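Local atomic coordinates of Alpha/beta hydrolase fold protein (Sphaerobacter thermophilus, PDB entry 3R0V), a protein that probably acts as a hydrolase of the alpha/beta-hydrolase fold, its natural substrate unidentified, and holds a D-malate molecule in its pocket in this crystal. Residues T196-T199 with A200-S204; S217-W220 with I221-T224; Q135-L138 with D139-A143. All blocks are in the same frame, centred on the assembly; numbering follows the deposited sequence.

All three contacts are local, each folded within one helix or at its start, and none touches another. Contact 1 is a surface contact at the first turn of the short helix 199-202. Contact 2 is partly buried at the start of helix 219-231, on which contact 1 also packs. In both a proline holds the N-cap position and carbon rests over an aromatic face; their nearest atoms are about 5 Å apart. Contact 3, also partly buried, lies in helix 134-143, its centre about 29 and 27 Å from those of contacts 1 and 2; lacking an aromatic ring, it relies on water bridges, a leucine pair and a leucine under a guanidinium group.

Contact 1. Residues T196-T199 with A200-S204; sequences TIPT and ARFAS
The ring of Pro-198 lies against the ring of Phe-202, four residues on. Its CG sits over one face in a CH-pi contact, 3.7 Å from the Phe-202 ring centroid and displaced toward the rim, where Phe-202 CZ is the nearest ring atom at 3.4 Å. Pro-198 CD follows along CE2 and CZ of the same ring. Ile-197 adds its CG2 branch, 3.7 Å from Phe-202 CD2, with the two side chains at about a right angle. The backbone sets this spacing: Phe-202 N donates to Pro-198 O (3.0 Å) almost straight, at 165°, and Ala-203 N to Thr-199 O (2.8 Å). Pro-198 is the N-cap of helix 199-202 and the centre of an inverse gamma turn, closed by a weak bond from Thr-199 N to Ile-197 O. Phe-202 reaches back over the proline because its CG stands beside its own backbone N (chi1 -67°). Beyond the first turn, Ser-204 N donates to Arg-201 O, while the guanidinium of Arg-201 bonds Ser-107 through NH2. Outward, Phe-202 meets Leu-102 and Leu-103 of helix 96-106 and Leu-228 of helix 219-231, which Ile-197 also touches.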
# COMPACT_ATOMS: atom_id res chain seq x y z
N THR A 196 -9.28 -11.46 3.98
CA THR A 196 -10.59 -11.50 3.35
C THR A 196 -11.11 -10.09 3.07
O THR A 196 -10.84 -9.13 3.82
CB THR A 196 -11.60 -12.35 4.15
OG1 THR A 196 -11.83 -11.76 5.43
CG2 THR A 196 -11.07 -13.77 4.36
N ILE A 197 -11.83 -9.94 1.96
CA ILE A 197 -12.35 -8.63 1.59
C ILE A 197 -13.57 -8.25 2.43
O ILE A 197 -14.51 -9.03 2.53
CB ILE A 197 -12.75 -8.59 0.11
CG1 ILE A 197 -11.54 -8.88 -0.78
CG2 ILE A 197 -13.37 -7.22 -0.23
CD1 ILE A 197 -11.88 -9.01 -2.23
N PRO A 198 -13.57 -7.05 3.03
CA PRO A 198 -14.79 -6.56 3.68
C PRO A 198 -15.78 -6.06 2.63
O PRO A 198 -15.94 -4.86 2.40
CB PRO A 198 -14.29 -5.42 4.57
CG PRO A 198 -13.04 -4.94 3.93
CD PRO A 198 -12.43 -6.13 3.21
N THR A 199 -16.42 -7.02 1.97
CA THR A 199 -17.27 -6.75 0.83
C THR A 199 -18.35 -5.71 1.07
O THR A 199 -18.54 -4.81 0.24
CB THR A 199 -17.93 -8.05 0.35
OG1 THR A 199 -16.91 -8.95 -0.09
CG2 THR A 199 -18.91 -7.78 -0.79
N ALA A 200 -19.06 -5.83 2.19
CA ALA A 200 -20.13 -4.90 2.53
C ALA A 200 -19.62 -3.47 2.53
O ALA A 200 -20.24 -2.57 1.95
CB ALA A 200 -20.73 -5.24 3.88
N ARG A 201 -18.47 -3.25 3.15
CA ARG A 201 -17.88 -1.92 3.21
C ARG A 201 -17.41 -1.41 1.87
O ARG A 201 -17.67 -0.26 1.49
CB ARG A 201 -16.71 -1.89 4.19
CG ARG A 201 -17.11 -2.23 5.60
CD ARG A 201 -15.99 -1.84 6.54
NE ARG A 201 -15.92 -0.39 6.67
CZ ARG A 201 -14.81 0.27 6.99
NH1 ARG A 201 -13.68 -0.40 7.19
NH2 ARG A 201 -14.83 1.60 7.10
N PHE A 202 -16.70 -2.25 1.12
CA PHE A 202 -16.15 -1.80 -0.14
C PHE A 202 -17.23 -1.58 -1.20
O PHE A 202 -17.09 -0.72 -2.06
CB PHE A 202 -15.04 -2.74 -0.64
CG PHE A 202 -13.79 -2.75 0.23
CD1 PHE A 202 -13.65 -1.88 1.31
CD2 PHE A 202 -12.73 -3.61 -0.07
CE1 PHE A 202 -12.49 -1.90 2.10
CE2 PHE A 202 -11.58 -3.62 0.70
CZ PHE A 202 -11.46 -2.77 1.78
N ALA A 203 -18.33 -2.34 -1.12
CA ALA A 203 -19.44 -2.11 -2.04
C ALA A 203 -20.07 -0.72 -1.84
O ALA A 203 -20.77 -0.23 -2.72
CB ALA A 203 -20.48 -3.19 -1.89
N SER A 204 -19.78 -0.10 -0.70
CA SER A 204 -20.33 1.21 -0.35
C SER A 204 -19.48 2.37 -0.86
O SER A 204 -19.85 3.54 -0.72
CB SER A 204 -20.53 1.33 1.17
OG SER A 204 -19.31 1.63 1.83

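Contact 2. Residues S217-W220 with I221-T224; sequences SPAW and IRHT
Trp-220 holds CG between its backbone N and carbonyl carbon (chi1 67°), while Ile-221 turns CG1 to the side of its own N (chi1 -79°); together these torsions lay two consecutive side chains next to each other, pointing the same way. Ile-221 CG1 stands over the six-membered ring of Trp-220, 3.6 Å from its centroid and only 8° off the normal, a CH-pi contact. Farther out, Ile-221 CD1 reaches Trp-220 CZ3 at 3.4 Å. The other branch of the isoleucine, CG2, turns back to Ser-217 CB (3.6 Å), and Pro-218 CG packs on Ile-221 CG1, so Ser-217, Pro-218 and Trp-220 all pack against this one side chain.

Pro-218 is the N-cap of helix 219-231, the crossover helix between parallel strands 209-213 and 235-239 of the alpha/beta-hydrolase sheet. Its carbonyl takes Arg-222 N and, weakly, Ile-221 N. Arg-222, bent at chi3, folds its guanidinium back over Ala-219, whose CA lies beneath one face; at the edge, in plane, NH1 gives a hydrogen bond to a water (2.9 Å) that in turn donates to Ser-217 O (2.6 Å). The imidazole of His-223 has Ala-219 O centred over one face, 3.2 Å above the plane.

Ser-217 OG bonds Glu-118 and Gly-214 N, and His-223 ND1 bonds Asp-124; the indole has a cation-pi contact with Arg-127 and lies about 7 Å from the bound D-malate. Carbon contacts thus fix the buried Ile-221 and Trp-220, while the water bridge probably limits the swing of Arg-222.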
# COMPACT_ATOMS: atom_id res chain seq x y z
N SER A 217 1.75 -10.83 -12.03
CA SER A 217 0.96 -11.12 -10.84
C SER A 217 0.64 -12.60 -10.71
O SER A 217 0.35 -13.27 -11.70
CB SER A 217 -0.36 -10.33 -10.85
OG SER A 217 -0.12 -8.93 -10.81
N PRO A 218 0.70 -13.11 -9.49
CA PRO A 218 0.21 -14.49 -9.32
C PRO A 218 -1.29 -14.57 -9.57
O PRO A 218 -2.00 -13.55 -9.51
CB PRO A 218 0.54 -14.81 -7.86
CG PRO A 218 0.65 -13.49 -7.18
CD PRO A 218 1.13 -12.50 -8.22
N ALA A 219 -1.78 -15.76 -9.91
CA ALA A 219 -3.20 -15.95 -10.17
C ALA A 219 -4.07 -15.38 -9.06
O ALA A 219 -5.11 -14.77 -9.31
CB ALA A 219 -3.52 -17.43 -10.39
N TRP A 220 -3.66 -15.57 -7.82
CA TRP A 220 -4.51 -15.14 -6.72
C TRP A 220 -4.70 -13.63 -6.66
O TRP A 220 -5.76 -13.14 -6.26
CB TRP A 220 -4.04 -15.70 -5.38
CG TRP A 220 -2.72 -15.21 -4.85
CD1 TRP A 220 -1.49 -15.81 -4.99
CD2 TRP A 220 -2.50 -14.05 -4.03
NE1 TRP A 220 -0.53 -15.09 -4.32
CE2 TRP A 220 -1.12 -14.01 -3.73
CE3 TRP A 220 -3.33 -13.04 -3.54
CZ2 TRP A 220 -0.56 -12.99 -2.94
CZ3 TRP A 220 -2.78 -12.03 -2.77
CH2 TRP A 220 -1.40 -12.01 -2.48
N ILE A 221 -3.67 -12.89 -7.08
CA ILE A 221 -3.78 -11.44 -7.17
C ILE A 221 -4.74 -11.02 -8.29
O ILE A 221 -5.53 -10.09 -8.12
CB ILE A 221 -2.39 -10.81 -7.38
CG1 ILE A 221 -1.64 -10.74 -6.05
CG2 ILE A 221 -2.48 -9.43 -8.04
CD1 ILE A 221 -2.19 -9.67 -5.09
N ARG A 222 -4.68 -11.70 -9.44
CA ARG A 222 -5.64 -11.41 -10.50
C ARG A 222 -7.06 -11.64 -10.01
O ARG A 222 -7.95 -10.83 -10.28
CB ARG A 222 -5.41 -12.29 -11.74
CG ARG A 222 -4.06 -12.11 -12.42
CD ARG A 222 -4.12 -12.72 -13.83
NE ARG A 222 -4.59 -14.10 -13.82
CZ ARG A 222 -3.80 -15.17 -13.80
NH1 ARG A 222 -2.48 -15.04 -13.82
NH2 ARG A 222 -4.34 -16.38 -13.78
N HIS A 223 -7.29 -12.75 -9.32
CA HIS A 223 -8.65 -13.06 -8.91
C HIS A 223 -9.17 -12.02 -7.91
O HIS A 223 -10.33 -11.63 -7.97
CB HIS A 223 -8.75 -14.45 -8.31
CG HIS A 223 -8.25 -15.53 -9.22
ND1 HIS A 223 -7.80 -16.74 -8.75
CD2 HIS A 223 -8.11 -15.56 -10.56
CE1 HIS A 223 -7.41 -17.48 -9.77
NE2 HIS A 223 -7.60 -16.79 -10.88
N THR A 224 -8.31 -11.59 -7.00
CA THR A 224 -8.67 -10.53 -6.06
C THR A 224 -8.99 -9.24 -6.79
O THR A 224 -9.98 -8.58 -6.48
CB THR A 224 -7.55 -10.35 -5.05
OG1 THR A 224 -7.53 -11.50 -4.21
CG2 THR A 224 -7.76 -9.08 -4.22
O HOH W 1 -0.57 -12.91 -14.09

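Contact 3. Residues Q135-L138 with D139-A143; sequences QTRL and DALLA
Arg-137 and Leu-141, one turn apart, cross at a slant, with Leu-141 CD2 centred beneath one face of the guanidinium. The methyl lies 3.5 Å from that plane and touches Arg-137 CZ and NH2, both at 3.6 Å. Arg-137 gets there by a bend at chi2 (60°), after which the chain runs straight and carries NE past Leu-141 CG. An alanine in place of Arg-137 removes the flat group above the leucine and would probably uncover one side of Leu-141 CD2, leaving that methyl freer to turn.

Leu-138 and Leu-142 instead run side by side in the same direction, and their CD1 methyls meet rather loosely at 4.1 Å.

Gln-135 and Asp-139 also point the same way, but the amide and carboxylate planes stand 83° apart, and water joins them. One water accepts from Gln-135 NE2 (2.6 Å) and donates to Asp-139 OD2 (2.7 Å). A second donates to Gln-135 O and, weakly, to Asp-139 OD1. Gln-135 O also receives Asp-139 N, giving that carbonyl two donors. Such i to i+4 backbone bonds continue through Leu-142 N to Leu-138 O, so the three side-chain pairs all follow the repeat of the alpha-helix.

Helices 134-143 to 185-192 fall between strands 111-117 and 209-213 of the central sheet, where alpha/beta hydrolases commonly carry a helical cap, and probably form one here. Helix 134-143 packs against two others: Leu-138 and Leu-142 touch Ala-150 of helix 147-158, where Tyr-153 meets Arg-137 and Leu-141; on helix 185-192 Leu-138 meets Leu-185, Asp-139 and Leu-142 meet Pro-186, and Gln-135 meets His-189.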
# COMPACT_ATOMS: atom_id res chain seq x y z
N GLN A 135 1.27 -14.51 13.01
CA GLN A 135 1.46 -13.36 13.89
C GLN A 135 2.46 -13.67 15.00
O GLN A 135 3.35 -12.87 15.28
CB GLN A 135 0.11 -12.92 14.48
CG GLN A 135 0.19 -11.78 15.50
CD GLN A 135 -1.18 -11.39 16.02
OE1 GLN A 135 -2.20 -11.89 15.55
NE2 GLN A 135 -1.21 -10.49 17.00
N THR A 136 2.32 -14.83 15.61
CA THR A 136 3.19 -15.25 16.69
C THR A 136 4.64 -15.38 16.21
O THR A 136 5.57 -14.93 16.88
CB THR A 136 2.71 -16.59 17.29
OG1 THR A 136 1.37 -16.44 17.76
CG2 THR A 136 3.61 -17.04 18.44
N ARG A 137 4.83 -15.99 15.04
CA ARG A 137 6.18 -16.20 14.53
C ARG A 137 6.84 -14.88 14.14
O ARG A 137 8.01 -14.64 14.44
CB ARG A 137 6.16 -17.18 13.36
CG ARG A 137 7.48 -17.36 12.65
CD ARG A 137 8.58 -17.89 13.58
NE ARG A 137 9.78 -18.17 12.81
CZ ARG A 137 10.91 -18.64 13.34
NH1 ARG A 137 10.98 -18.86 14.64
NH2 ARG A 137 11.96 -18.87 12.56
N LEU A 138 6.10 -14.01 13.46
CA LEU A 138 6.61 -12.72 13.07
C LEU A 138 7.05 -11.93 14.30
O LEU A 138 8.13 -11.34 14.32
CB LEU A 138 5.54 -11.96 12.29
CG LEU A 138 5.87 -10.51 11.92
CD1 LEU A 138 7.12 -10.43 11.06
CD2 LEU A 138 4.65 -9.86 11.22
N ASP A 139 6.21 -11.92 15.33
CA ASP A 139 6.55 -11.23 16.57
C ASP A 139 7.81 -11.81 17.19
O ASP A 139 8.66 -11.08 17.69
CB ASP A 139 5.41 -11.31 17.58
CG ASP A 139 4.30 -10.31 17.29
OD1 ASP A 139 4.52 -9.35 16.51
OD2 ASP A 139 3.19 -10.48 17.86
N ALA A 140 7.94 -13.13 17.15
CA ALA A 140 9.10 -13.80 17.76
C ALA A 140 10.40 -13.42 17.04
O ALA A 140 11.42 -13.17 17.68
CB ALA A 140 8.89 -15.30 17.76
N LEU A 141 10.33 -13.38 15.72
CA LEU A 141 11.50 -13.00 14.92
C LEU A 141 11.91 -11.57 15.26
O LEU A 141 13.09 -11.28 15.47
CB LEU A 141 11.19 -13.13 13.43
CG LEU A 141 11.05 -14.58 12.93
CD1 LEU A 141 10.54 -14.55 11.50
CD2 LEU A 141 12.37 -15.34 13.04
N LEU A 142 10.93 -10.67 15.30
CA LEU A 142 11.20 -9.28 15.61
C LEU A 142 11.81 -9.12 17.01
O LEU A 142 12.72 -8.31 17.20
CB LEU A 142 9.95 -8.42 15.43
CG LEU A 142 9.54 -8.28 13.97
CD1 LEU A 142 8.14 -7.69 13.87
CD2 LEU A 142 10.53 -7.44 13.17
N ALA A 143 11.31 -9.88 17.98
CA ALA A 143 11.78 -9.78 19.37
C ALA A 143 13.22 -10.24 19.53
O ALA A 143 13.88 -9.87 20.50
CB ALA A 143 10.87 -10.55 20.31
O HOH W 2 3.19 -10.18 14.42
O HOH W 3 0.80 -9.40 18.28